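Local coordinates for iron-regulated outer membrane protein (PDB 4B7O) that probably carries iron across the meningococcal outer membrane as a TonB-dependent transporter, a beta-barrel closed by an N-terminal plug domain, at residues A[313-318]-A[324-329]; A[119-124]-A[137-142]; A[105-110]-A[165-170]. All coordinates share one frame; numbering follows the deposited sequence.

Interaction 1 of 3, residues A[313-318]-A[324-329]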
ATOM      1  N   LEU A 313      17.639   2.525  -9.497  1.00 33.42           N
ATOM      2  CA  LEU A 313      18.145   2.903 -10.784  1.00 37.09           C
ATOM      3  C   LEU A 313      17.157   2.502 -11.833  1.00 34.46           C
ATOM      4  O   LEU A 313      16.767   1.353 -11.877  1.00 37.77           O
ATOM      5  CB  LEU A 313      19.456   2.188 -11.021  1.00 37.25           C
ATOM      6  CG  LEU A 313      20.247   2.518 -12.281  1.00 36.00           C
ATOM      7  CD1 LEU A 313      20.755   3.953 -12.287  1.00 36.86           C
ATOM      8  CD2 LEU A 313      21.446   1.591 -12.318  1.00 32.89           C
ATOM      9  N   ALA A 314      16.767   3.429 -12.688  1.00 35.92           N
ATOM     10  CA  ALA A 314      15.736   3.101 -13.708  1.00 39.22           C
ATOM     11  C   ALA A 314      16.191   3.564 -15.040  1.00 39.48           C
ATOM     12  O   ALA A 314      16.742   4.662 -15.155  1.00 35.89           O
ATOM     13  CB  ALA A 314      14.382   3.727 -13.397  1.00 34.56           C
ATOM     14  N   TYR A 315      16.010   2.686 -16.029  1.00 40.51           N
ATOM     15  CA  TYR A 315      16.389   3.000 -17.397  1.00 46.51           C
ATOM     16  C   TYR A 315      15.185   2.896 -18.294  1.00 44.19           C
ATOM     17  O   TYR A 315      14.468   1.883 -18.213  1.00 38.97           O
ATOM     18  CB  TYR A 315      17.434   1.984 -17.904  1.00 45.67           C
ATOM     19  CG  TYR A 315      17.629   2.027 -19.412  1.00 43.49           C
ATOM     20  CD1 TYR A 315      18.109   3.178 -20.036  1.00 43.91           C
ATOM     21  CD2 TYR A 315      17.318   0.919 -20.220  1.00 42.63           C
ATOM     22  CE1 TYR A 315      18.283   3.234 -21.409  1.00 42.57           C
ATOM     23  CE2 TYR A 315      17.510   0.956 -21.597  1.00 37.69           C
ATOM     24  CZ  TYR A 315      17.980   2.118 -22.184  1.00 42.54           C
ATOM     25  OH  TYR A 315      18.148   2.198 -23.554  1.00 43.49           O
ATOM     26  N   THR A 316      14.988   3.916 -19.140  1.00 48.02           N
ATOM     27  CA  THR A 316      14.041   3.846 -20.299  1.00 46.48           C
ATOM     28  C   THR A 316      14.648   4.088 -21.687  1.00 42.20           C
ATOM     29  O   THR A 316      14.990   5.212 -22.029  1.00 42.00           O
ATOM     30  CB  THR A 316      12.876   4.832 -20.181  1.00 50.13           C
ATOM     31  OG1 THR A 316      12.224   4.653 -18.925  1.00 53.23           O
ATOM     32  CG2 THR A 316      11.804   4.612 -21.344  1.00 54.38           C
ATOM     33  N   GLY A 317      14.729   3.031 -22.493  1.00 45.86           N
ATOM     34  CA  GLY A 317      15.065   3.164 -23.934  1.00 56.59           C
ATOM     35  C   GLY A 317      14.025   2.817 -25.013  1.00 58.42           C
ATOM     36  O   GLY A 317      13.326   1.805 -24.905  1.00 56.62           O
ATOM     37  N   LYS A 318      13.938   3.670 -26.043  1.00 59.30           N
ATOM     38  CA  LYS A 318      13.107   3.430 -27.245  1.00 62.54           C
ATOM     39  C   LYS A 318      13.925   3.143 -28.500  1.00 61.19           C
ATOM     40  O   LYS A 318      15.004   3.707 -28.665  1.00 69.41           O
ATOM     41  CB  LYS A 318      12.245   4.651 -27.568  1.00 56.53           C
ATOM     42  CG  LYS A 318      12.224   5.716 -26.504  1.00 57.88           C
ATOM     43  CD  LYS A 318      12.521   7.076 -27.152  1.00 68.19           C
ATOM     44  CE  LYS A 318      11.372   7.698 -27.931  1.00 61.49           C
ATOM     45  NZ  LYS A 318      10.364   8.198 -26.940  1.00 58.14           N
ATOM     46  N   GLU A 324      11.085  -2.078 -29.344  1.00 47.33           N
ATOM     47  CA  GLU A 324      10.450  -0.774 -29.471  1.00 52.30           C
ATOM     48  C   GLU A 324      10.638   0.031 -28.182  1.00 53.26           C
ATOM     49  O   GLU A 324      10.903   1.243 -28.213  1.00 53.76           O
ATOM     50  CB  GLU A 324       8.936  -0.940 -29.746  1.00 55.60           C
ATOM     51  CG  GLU A 324       8.187   0.398 -29.838  1.00 56.70           C
ATOM     52  CD  GLU A 324       6.763   0.277 -30.372  1.00 59.64           C
ATOM     53  OE1 GLU A 324       6.359  -0.843 -30.763  1.00 59.07           O
ATOM     54  OE2 GLU A 324       6.059   1.316 -30.402  1.00 53.88           O
ATOM     55  N   LYS A 325      10.480  -0.655 -27.048  1.00 53.96           N
ATOM     56  CA  LYS A 325      10.604  -0.038 -25.736  1.00 52.34           C
ATOM     57  C   LYS A 325      11.050  -1.030 -24.665  1.00 55.80           C
ATOM     58  O   LYS A 325      10.522  -2.158 -24.555  1.00 56.98           O
ATOM     59  CB  LYS A 325       9.297   0.626 -25.328  1.00 53.29           C
ATOM     60  CG  LYS A 325       9.377   1.277 -23.977  1.00 52.40           C
ATOM     61  CD  LYS A 325       8.553   2.546 -23.958  1.00 56.07           C
ATOM     62  CE  LYS A 325       8.235   2.923 -22.512  1.00 55.32           C
ATOM     63  NZ  LYS A 325       7.944   4.386 -22.435  1.00 59.97           N
ATOM     64  N   LEU A 326      12.036  -0.596 -23.878  1.00 53.35           N
ATOM     65  CA  LEU A 326      12.525  -1.366 -22.746  1.00 50.74           C
ATOM     66  C   LEU A 326      12.449  -0.429 -21.567  1.00 49.36           C
ATOM     67  O   LEU A 326      12.873   0.740 -21.642  1.00 48.33           O
ATOM     68  CB  LEU A 326      13.979  -1.868 -22.985  1.00 56.51           C
ATOM     69  CG  LEU A 326      14.778  -2.564 -21.842  1.00 63.42           C
ATOM     70  CD1 LEU A 326      14.062  -3.735 -21.152  1.00 62.58           C
ATOM     71  CD2 LEU A 326      16.173  -3.010 -22.287  1.00 68.33           C
ATOM     72  N   ASP A 327      11.846  -0.898 -20.493  1.00 44.96           N
ATOM     73  CA  ASP A 327      12.058  -0.221 -19.242  1.00 47.66           C
ATOM     74  C   ASP A 327      12.626  -1.235 -18.209  1.00 48.84           C
ATOM     75  O   ASP A 327      12.096  -2.353 -18.057  1.00 43.69           O
ATOM     76  CB  ASP A 327      10.806   0.546 -18.801  1.00 51.10           C
ATOM     77  CG  ASP A 327       9.991  -0.192 -17.724  1.00 67.38           C
ATOM     78  OD1 ASP A 327       9.939  -1.448 -17.732  1.00 74.06           O
ATOM     79  OD2 ASP A 327       9.368   0.485 -16.869  1.00 73.81           O
ATOM     80  N   ALA A 328      13.720  -0.867 -17.541  1.00 43.80           N
ATOM     81  CA  ALA A 328      14.274  -1.731 -16.486  1.00 39.20           C
ATOM     82  C   ALA A 328      14.479  -0.949 -15.242  1.00 40.16           C
ATOM     83  O   ALA A 328      14.791   0.223 -15.273  1.00 45.98           O
ATOM     84  CB  ALA A 328      15.608  -2.258 -16.914  1.00 40.43           C
ATOM     85  N   ASN A 329      14.350  -1.598 -14.121  1.00 41.24           N
ATOM     86  CA  ASN A 329      14.869  -0.978 -12.941  1.00 39.29           C
ATOM     87  C   ASN A 329      15.678  -1.920 -12.045  1.00 40.76           C
ATOM     88  O   ASN A 329      15.579  -3.174 -12.165  1.00 39.64           O
ATOM     89  CB  ASN A 329      13.768  -0.240 -12.197  1.00 36.96           C
ATOM     90  CG  ASN A 329      12.850  -1.158 -11.447  1.00 37.45           C
ATOM     91  OD1 ASN A 329      12.443  -2.233 -11.951  1.00 39.23           O
ATOM     92  ND2 ASN A 329      12.506  -0.751 -10.197  1.00 35.78           N
TER
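The carbonyl oxygen of G317 is gripped twice from the opposite strand: L326 N donates a hydrogen bond to it at 2.9 Å, with an N-H...O angle of 165°, and the CA-H of K325 approaches the same oxygen at 3.4 Å. The return bond from G317 N to L326 O is more bent, at 140°. A second reciprocal pair joins Y315 and A328, where Y315 N meets A328 O at 2.9 Å and A328 N returns to Y315 O. Together these bonds make an antiparallel hairpin of the transmembrane barrel.

On the face bearing Y315, L326 and A328, the phenol ring extends along its own strand over G317, whose N lies 3.4 Å above the ring plane, displaced toward the rim. CG stands anti to the backbone N (chi1 166°), which puts it beside the carbonyl carbon and thus toward G317, and the CD2 methyl of L326 touches the ring edge at CE2, 4.2 Å away. The other face carries most of the polar side chains. There the end of K325 passes slantwise over the methyl of T316, NZ lying 4.0 Å from CG2, while the ammonium groups of K318 and K325 stay apart. D327 OD1 and N329 OD1 take hydrogen bonds from N367 and N365. Both partners belong to strand 355-373, which flanks 324-329, whereas 313-318 pairs on its other side with strand 264-276, where I266 packs against L313 and Y315.

Interaction 2 of 3, residues A[119-124]-A[137-142]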
ATOM      1  N   ILE A 119       2.370  -1.889  -2.058  1.00 34.85           N
ATOM      2  CA  ILE A 119       2.456  -0.484  -2.293  1.00 34.82           C
ATOM      3  C   ILE A 119       3.713  -0.350  -3.058  1.00 35.54           C
ATOM      4  O   ILE A 119       4.758  -0.693  -2.552  1.00 36.35           O
ATOM      5  CB  ILE A 119       2.655   0.321  -0.985  1.00 40.70           C
ATOM      6  CG1 ILE A 119       1.505   0.054  -0.015  1.00 40.03           C
ATOM      7  CG2 ILE A 119       2.746   1.816  -1.298  1.00 33.51           C
ATOM      8  CD1 ILE A 119       1.466   1.115   1.052  1.00 43.52           C
ATOM      9  N   LYS A 120       3.638   0.139  -4.284  1.00 36.61           N
ATOM     10  CA  LYS A 120       4.803   0.084  -5.129  1.00 38.35           C
ATOM     11  C   LYS A 120       5.243   1.488  -5.305  1.00 40.98           C
ATOM     12  O   LYS A 120       4.425   2.364  -5.680  1.00 44.20           O
ATOM     13  CB  LYS A 120       4.455  -0.505  -6.498  1.00 37.65           C
ATOM     14  CG  LYS A 120       3.739  -1.844  -6.424  1.00 36.09           C
ATOM     15  CD  LYS A 120       3.824  -2.528  -7.801  1.00 34.12           C
ATOM     16  CE  LYS A 120       3.031  -3.823  -7.798  1.00 38.82           C
ATOM     17  NZ  LYS A 120       3.354  -4.773  -8.918  1.00 43.43           N
ATOM     18  N   VAL A 121       6.518   1.746  -5.046  1.00 34.61           N
ATOM     19  CA  VAL A 121       6.979   3.074  -5.346  1.00 38.03           C
ATOM     20  C   VAL A 121       8.170   2.973  -6.212  1.00 38.15           C
ATOM     21  O   VAL A 121       9.079   2.226  -5.896  1.00 41.76           O
ATOM     22  CB  VAL A 121       7.131   4.034  -4.096  1.00 41.10           C
ATOM     23  CG1 VAL A 121       6.690   3.376  -2.788  1.00 33.07           C
ATOM     24  CG2 VAL A 121       8.500   4.721  -4.027  1.00 37.32           C
ATOM     25  N   ASP A 122       8.143   3.716  -7.315  1.00 37.61           N
ATOM     26  CA  ASP A 122       9.068   3.536  -8.429  1.00 37.36           C
ATOM     27  C   ASP A 122       9.299   2.083  -8.864  1.00 39.64           C
ATOM     28  O   ASP A 122      10.390   1.716  -9.316  1.00 36.74           O
ATOM     29  CB  ASP A 122      10.361   4.244  -8.120  1.00 40.00           C
ATOM     30  CG  ASP A 122      10.173   5.735  -8.016  1.00 46.22           C
ATOM     31  OD1 ASP A 122       9.386   6.297  -8.819  1.00 49.61           O
ATOM     32  OD2 ASP A 122      10.811   6.356  -7.147  1.00 48.11           O
ATOM     33  N   ASN A 123       8.257   1.263  -8.739  1.00 35.18           N
ATOM     34  CA  ASN A 123       8.378  -0.114  -9.127  1.00 41.18           C
ATOM     35  C   ASN A 123       9.324  -0.960  -8.234  1.00 43.49           C
ATOM     36  O   ASN A 123      10.022  -1.833  -8.722  1.00 38.70           O
ATOM     37  CB  ASN A 123       8.820  -0.232 -10.601  1.00 42.48           C
ATOM     38  CG  ASN A 123       8.262  -1.496 -11.255  1.00 44.38           C
ATOM     39  OD1 ASN A 123       7.169  -1.943 -10.904  1.00 41.14           O
ATOM     40  ND2 ASN A 123       9.015  -2.085 -12.181  1.00 39.89           N
ATOM     41  N   ALA A 124       9.349  -0.675  -6.936  1.00 40.81           N
ATOM     42  CA  ALA A 124      10.041  -1.493  -5.986  1.00 36.04           C
ATOM     43  C   ALA A 124       9.137  -1.685  -4.799  1.00 33.24           C
ATOM     44  O   ALA A 124       8.566  -0.741  -4.301  1.00 37.31           O
ATOM     45  CB  ALA A 124      11.324  -0.813  -5.561  1.00 35.09           C
ATOM     46  N   PHE A 137       4.527  -0.482   6.048  1.00 40.75           N
ATOM     47  CA  PHE A 137       4.893   0.944   5.888  1.00 42.24           C
ATOM     48  C   PHE A 137       4.189   1.580   4.677  1.00 47.79           C
ATOM     49  O   PHE A 137       4.287   1.049   3.550  1.00 44.61           O
ATOM     50  CB  PHE A 137       6.424   1.079   5.711  1.00 38.42           C
ATOM     51  CG  PHE A 137       6.937   2.473   5.952  1.00 43.20           C
ATOM     52  CD1 PHE A 137       6.895   3.464   4.930  1.00 42.63           C
ATOM     53  CD2 PHE A 137       7.457   2.829   7.206  1.00 39.99           C
ATOM     54  CE1 PHE A 137       7.341   4.773   5.178  1.00 39.62           C
ATOM     55  CE2 PHE A 137       7.902   4.127   7.447  1.00 38.72           C
ATOM     56  CZ  PHE A 137       7.851   5.100   6.438  1.00 37.79           C
ATOM     57  N   ILE A 138       3.512   2.714   4.893  1.00 40.89           N
ATOM     58  CA  ILE A 138       2.885   3.419   3.805  1.00 39.83           C
ATOM     59  C   ILE A 138       3.605   4.712   3.476  1.00 38.63           C
ATOM     60  O   ILE A 138       3.768   5.560   4.336  1.00 43.01           O
ATOM     61  CB  ILE A 138       1.427   3.783   4.110  1.00 41.94           C
ATOM     62  CG1 ILE A 138       0.610   2.521   4.380  1.00 44.19           C
ATOM     63  CG2 ILE A 138       0.880   4.494   2.892  1.00 44.41           C
ATOM     64  CD1 ILE A 138      -0.785   2.733   4.962  1.00 51.55           C
ATOM     65  N   VAL A 139       3.978   4.898   2.215  1.00 42.43           N
ATOM     66  CA  VAL A 139       4.855   6.026   1.793  1.00 40.68           C
ATOM     67  C   VAL A 139       4.246   7.425   2.007  1.00 40.76           C
ATOM     68  O   VAL A 139       3.036   7.595   2.082  1.00 41.09           O
ATOM     69  CB  VAL A 139       5.239   5.894   0.306  1.00 42.51           C
ATOM     70  CG1 VAL A 139       4.030   6.233  -0.559  1.00 41.22           C
ATOM     71  CG2 VAL A 139       6.417   6.791  -0.035  1.00 42.30           C
ATOM     72  N   ASP A 140       5.096   8.427   2.098  1.00 37.83           N
ATOM     73  CA  ASP A 140       4.637   9.732   2.473  1.00 41.23           C
ATOM     74  C   ASP A 140       4.414  10.508   1.167  1.00 39.56           C
ATOM     75  O   ASP A 140       5.311  10.647   0.358  1.00 41.22           O
ATOM     76  CB  ASP A 140       5.701  10.352   3.375  1.00 43.31           C
ATOM     77  CG  ASP A 140       5.561  11.851   3.507  1.00 50.30           C
ATOM     78  OD1 ASP A 140       4.417  12.348   3.450  1.00 49.70           O
ATOM     79  OD2 ASP A 140       6.607  12.550   3.622  1.00 49.90           O
ATOM     80  N   PRO A 141       3.210  11.009   0.953  1.00 37.75           N
ATOM     81  CA  PRO A 141       2.824  11.724  -0.271  1.00 33.70           C
ATOM     82  C   PRO A 141       3.678  12.897  -0.617  1.00 36.49           C
ATOM     83  O   PRO A 141       3.706  13.336  -1.770  1.00 35.67           O
ATOM     84  CB  PRO A 141       1.399  12.227   0.033  1.00 33.97           C
ATOM     85  CG  PRO A 141       1.234  12.089   1.528  1.00 38.05           C
ATOM     86  CD  PRO A 141       2.080  10.878   1.891  1.00 40.25           C
ATOM     87  N   ALA A 142       4.349  13.464   0.365  1.00 37.24           N
ATOM     88  CA  ALA A 142       5.271  14.538   0.047  1.00 40.42           C
ATOM     89  C   ALA A 142       6.290  14.147  -1.051  1.00 38.05           C
ATOM     90  O   ALA A 142       6.702  14.948  -1.849  1.00 38.89           O
ATOM     91  CB  ALA A 142       5.999  14.976   1.321  1.00 48.05           C
TER
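The CD1 methyl of I119 rests against the side chain of I138, lying 3.7 Å from CG1 and 3.9 Å from CG2, at the branch of its partner. This is an apolar join inside the plug domain of a TonB-dependent transporter, between edge strand 118-121 and the loop that leads to strand 144-150. The two isoleucine side chains cross at about a right angle. In I119 the outer chain is extended (chi2 -163°), which carries CD1 over to the 137-138 backbone, 3.8 Å from the carbonyl oxygen of F137. Two residues along the strand, V121 meets V139 more lightly, CG1 to CB at 4.2 Å, and no hydrogen bond spans the segments.

Further out, Q114 touches both isoleucines, M85 of helix 85-88 lies against I138 and V139, and M271 of the barrel wall packs on both valines. From V121 to A124 the chain makes a type I' turn, closed by A124 N bonding to V121 O. On the loop side, D140 divides its carboxylate: OD2 bonds to the hydroxyl of barrel residue S250, while OD1 accepts a weak, nearly straight hydrogen bond from A142 N at 3.3 Å.

Interaction 3 of 3, residues A[105-110]-A[165-170]; sequences QFLTLR and GAIIAK
L109 sets its CD2 methyl directly against the backbone of G165, 3.6 Å from G165 CA and 3.8 Å from G165 N, and this is the tight end of the contact. The same methyl is 3.9 Å from A166 N, so it sits over the start of strand 166-171, and the glycine, lacking a side chain, lets it come this near. CG stands opposite the backbone nitrogen (chi1 180°), and this carries the isobutyl group away from its strand and delivers CD2 to the main chain of G165. I95 of the adjoining strand 95-97 and V149 of strand 144-150 in the other sheet also touch this leucine.

The two segments belong to different sheets of the plug domain. Strand 107-109 is the middle of a small antiparallel sheet with 95-97 and 112-113, whereas 166-170 lies in the mixed four-stranded sheet, between 144-150 and 118-121. The sheets meet through leucine and isoleucine methyls and, at G165, bare backbone; no hydrogen bond crosses.

At the looser end, L107 and I167 reach toward each other tip to tip, and a single pair of methyls, CD1 to CD1 at 4.1 Å, makes the touch. I167 gets there by a bend in its chain, chi2 -87°, since its CB does not itself head for L107. This end too is buried: F97 packs on L107 and V147 on I167. Next to L109, R110 reaches the barrel, its NH2 forming salt bridges with E541 and E593.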
ATOM      1  N   GLN A 105      -1.726   2.076  10.973  1.00 41.29           N
ATOM      2  CA  GLN A 105      -2.732   1.922   9.872  1.00 40.32           C
ATOM      3  C   GLN A 105      -2.581   0.649   9.042  1.00 42.26           C
ATOM      4  O   GLN A 105      -1.470   0.264   8.622  1.00 38.27           O
ATOM      5  CB  GLN A 105      -2.647   3.091   8.872  1.00 31.70           C
ATOM      6  CG  GLN A 105      -3.042   4.394   9.469  1.00 37.42           C
ATOM      7  CD  GLN A 105      -2.765   5.562   8.559  1.00 41.26           C
ATOM      8  OE1 GLN A 105      -2.647   5.416   7.354  1.00 43.85           O
ATOM      9  NE2 GLN A 105      -2.675   6.734   9.137  1.00 41.03           N
ATOM     10  N   PHE A 106      -3.725   0.034   8.785  1.00 42.37           N
ATOM     11  CA  PHE A 106      -3.844  -1.099   7.892  1.00 45.82           C
ATOM     12  C   PHE A 106      -4.630  -0.644   6.711  1.00 44.34           C
ATOM     13  O   PHE A 106      -5.642   0.060   6.843  1.00 46.37           O
ATOM     14  CB  PHE A 106      -4.684  -2.217   8.532  1.00 45.07           C
ATOM     15  CG  PHE A 106      -4.108  -2.761   9.788  1.00 46.38           C
ATOM     16  CD1 PHE A 106      -3.162  -3.772   9.732  1.00 49.23           C
ATOM     17  CD2 PHE A 106      -4.517  -2.267  11.035  1.00 47.74           C
ATOM     18  CE1 PHE A 106      -2.623  -4.315  10.885  1.00 49.33           C
ATOM     19  CE2 PHE A 106      -3.976  -2.786  12.194  1.00 53.98           C
ATOM     20  CZ  PHE A 106      -3.025  -3.817  12.118  1.00 55.05           C
ATOM     21  N   LEU A 107      -4.238  -1.132   5.567  1.00 40.81           N
ATOM     22  CA  LEU A 107      -4.895  -0.721   4.356  1.00 40.77           C
ATOM     23  C   LEU A 107      -5.660  -1.899   3.690  1.00 38.69           C
ATOM     24  O   LEU A 107      -5.154  -3.021   3.679  1.00 31.72           O
ATOM     25  CB  LEU A 107      -3.831  -0.163   3.445  1.00 36.82           C
ATOM     26  CG  LEU A 107      -4.418   0.134   2.076  1.00 43.40           C
ATOM     27  CD1 LEU A 107      -3.835   1.439   1.515  1.00 40.64           C
ATOM     28  CD2 LEU A 107      -4.257  -1.045   1.128  1.00 41.14           C
ATOM     29  N   THR A 108      -6.889  -1.656   3.200  1.00 35.52           N
ATOM     30  CA  THR A 108      -7.560  -2.670   2.417  1.00 36.45           C
ATOM     31  C   THR A 108      -8.044  -2.131   1.095  1.00 34.71           C
ATOM     32  O   THR A 108      -8.381  -0.956   0.935  1.00 33.14           O
ATOM     33  CB  THR A 108      -8.700  -3.358   3.184  1.00 38.82           C
ATOM     34  OG1 THR A 108      -9.672  -2.386   3.545  1.00 37.83           O
ATOM     35  CG2 THR A 108      -8.157  -3.973   4.435  1.00 38.87           C
ATOM     36  N   LEU A 109      -8.057  -3.021   0.151  1.00 33.67           N
ATOM     37  CA  LEU A 109      -8.396  -2.717  -1.198  1.00 34.55           C
ATOM     38  C   LEU A 109      -9.386  -3.792  -1.545  1.00 38.39           C
ATOM     39  O   LEU A 109      -9.045  -4.986  -1.462  1.00 32.65           O
ATOM     40  CB  LEU A 109      -7.158  -2.847  -2.054  1.00 37.43           C
ATOM     41  CG  LEU A 109      -7.307  -2.567  -3.543  1.00 40.55           C
ATOM     42  CD1 LEU A 109      -7.833  -1.135  -3.750  1.00 37.96           C
ATOM     43  CD2 LEU A 109      -5.945  -2.786  -4.203  1.00 32.34           C
ATOM     44  N   ARG A 110     -10.627  -3.378  -1.844  1.00 36.95           N
ATOM     45  CA  ARG A 110     -11.715  -4.335  -2.033  1.00 35.99           C
ATOM     46  C   ARG A 110     -11.792  -5.317  -0.900  1.00 36.68           C
ATOM     47  O   ARG A 110     -12.075  -6.485  -1.113  1.00 36.66           O
ATOM     48  CB  ARG A 110     -11.516  -5.117  -3.331  1.00 37.21           C
ATOM     49  CG  ARG A 110     -11.923  -4.355  -4.582  1.00 35.23           C
ATOM     50  CD  ARG A 110     -11.471  -5.056  -5.868  1.00 35.69           C
ATOM     51  NE  ARG A 110     -11.947  -4.283  -7.044  1.00 34.31           N
ATOM     52  CZ  ARG A 110     -11.751  -4.612  -8.305  1.00 29.85           C
ATOM     53  NH1 ARG A 110     -11.061  -5.711  -8.605  1.00 26.99           N
ATOM     54  NH2 ARG A 110     -12.228  -3.822  -9.270  1.00 31.46           N
ATOM     55  N   GLY A 165      -4.801  -6.043  -5.713  1.00 46.21           N
ATOM     56  CA  GLY A 165      -4.091  -4.936  -6.349  1.00 44.28           C
ATOM     57  C   GLY A 165      -2.815  -4.387  -5.702  1.00 44.16           C
ATOM     58  O   GLY A 165      -2.086  -5.069  -4.937  1.00 41.86           O
ATOM     59  N   ALA A 166      -2.539  -3.139  -6.051  1.00 34.40           N
ATOM     60  CA  ALA A 166      -1.406  -2.491  -5.560  1.00 33.11           C
ATOM     61  C   ALA A 166      -1.707  -0.988  -5.547  1.00 34.82           C
ATOM     62  O   ALA A 166      -2.363  -0.500  -6.448  1.00 40.05           O
ATOM     63  CB  ALA A 166      -0.230  -2.829  -6.465  1.00 31.11           C
ATOM     64  N   ILE A 167      -1.235  -0.239  -4.553  1.00 30.30           N
ATOM     65  CA  ILE A 167      -1.145   1.190  -4.715  1.00 30.13           C
ATOM     66  C   ILE A 167       0.180   1.446  -5.436  1.00 32.05           C
ATOM     67  O   ILE A 167       1.190   0.846  -5.112  1.00 33.66           O
ATOM     68  CB  ILE A 167      -1.129   1.861  -3.344  1.00 34.03           C
ATOM     69  CG1 ILE A 167      -2.199   1.247  -2.437  1.00 34.53           C
ATOM     70  CG2 ILE A 167      -1.299   3.354  -3.465  1.00 29.69           C
ATOM     71  CD1 ILE A 167      -3.569   1.861  -2.554  1.00 38.68           C
ATOM     72  N   ILE A 168       0.209   2.338  -6.403  1.00 33.03           N
ATOM     73  CA  ILE A 168       1.399   2.479  -7.238  1.00 33.29           C
ATOM     74  C   ILE A 168       1.771   3.912  -7.182  1.00 34.76           C
ATOM     75  O   ILE A 168       0.958   4.756  -7.486  1.00 39.23           O
ATOM     76  CB  ILE A 168       1.069   2.136  -8.687  1.00 34.66           C
ATOM     77  CG1 ILE A 168       0.694   0.685  -8.806  1.00 36.40           C
ATOM     78  CG2 ILE A 168       2.192   2.511  -9.659  1.00 34.27           C
ATOM     79  CD1 ILE A 168       1.799  -0.108  -9.431  1.00 41.27           C
ATOM     80  N   ALA A 169       2.985   4.217  -6.785  1.00 33.86           N
ATOM     81  CA  ALA A 169       3.336   5.620  -6.691  1.00 31.99           C
ATOM     82  C   ALA A 169       4.633   5.867  -7.454  1.00 33.75           C
ATOM     83  O   ALA A 169       5.429   4.959  -7.638  1.00 33.87           O
ATOM     84  CB  ALA A 169       3.449   6.026  -5.237  1.00 32.35           C
ATOM     85  N   LYS A 170       4.808   7.072  -7.980  1.00 33.80           N
ATOM     86  CA  LYS A 170       6.062   7.426  -8.589  1.00 33.95           C
ATOM     87  C   LYS A 170       6.541   8.652  -7.877  1.00 36.03           C
ATOM     88  O   LYS A 170       5.736   9.573  -7.594  1.00 31.65           O
ATOM     89  CB  LYS A 170       5.952   7.728 -10.070  1.00 33.47           C
ATOM     90  CG  LYS A 170       5.380   6.610 -10.915  1.00 43.48           C
ATOM     91  CD  LYS A 170       5.343   7.108 -12.346  1.00 45.99           C
ATOM     92  CE  LYS A 170       4.392   6.315 -13.166  1.00 51.71           C
ATOM     93  NZ  LYS A 170       5.185   5.217 -13.787  1.00 64.51           N
TER

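In the fold
Interactions 2 and 3 both lie in the plug, their centres 10 Å apart, and interaction 2 is nested within the chain loop that interaction 3 closes. Strands 118-121 and 166-171 are neighbours in one sheet: K120 N lies 2.7 Å from I167 O, and K120 O lies 2.6 Å from A169 N, both probable hydrogen bonds. Interaction 1 belongs to the barrel wall, with its centre 20 Å from that of interaction 2. The two meet where N329 ND2 reaches N123 O at 3.1 Å, a probable hydrogen bond from wall to plug turn. Interaction 3 stays clear of the hairpin, the nearest atoms being about 7 Å apart.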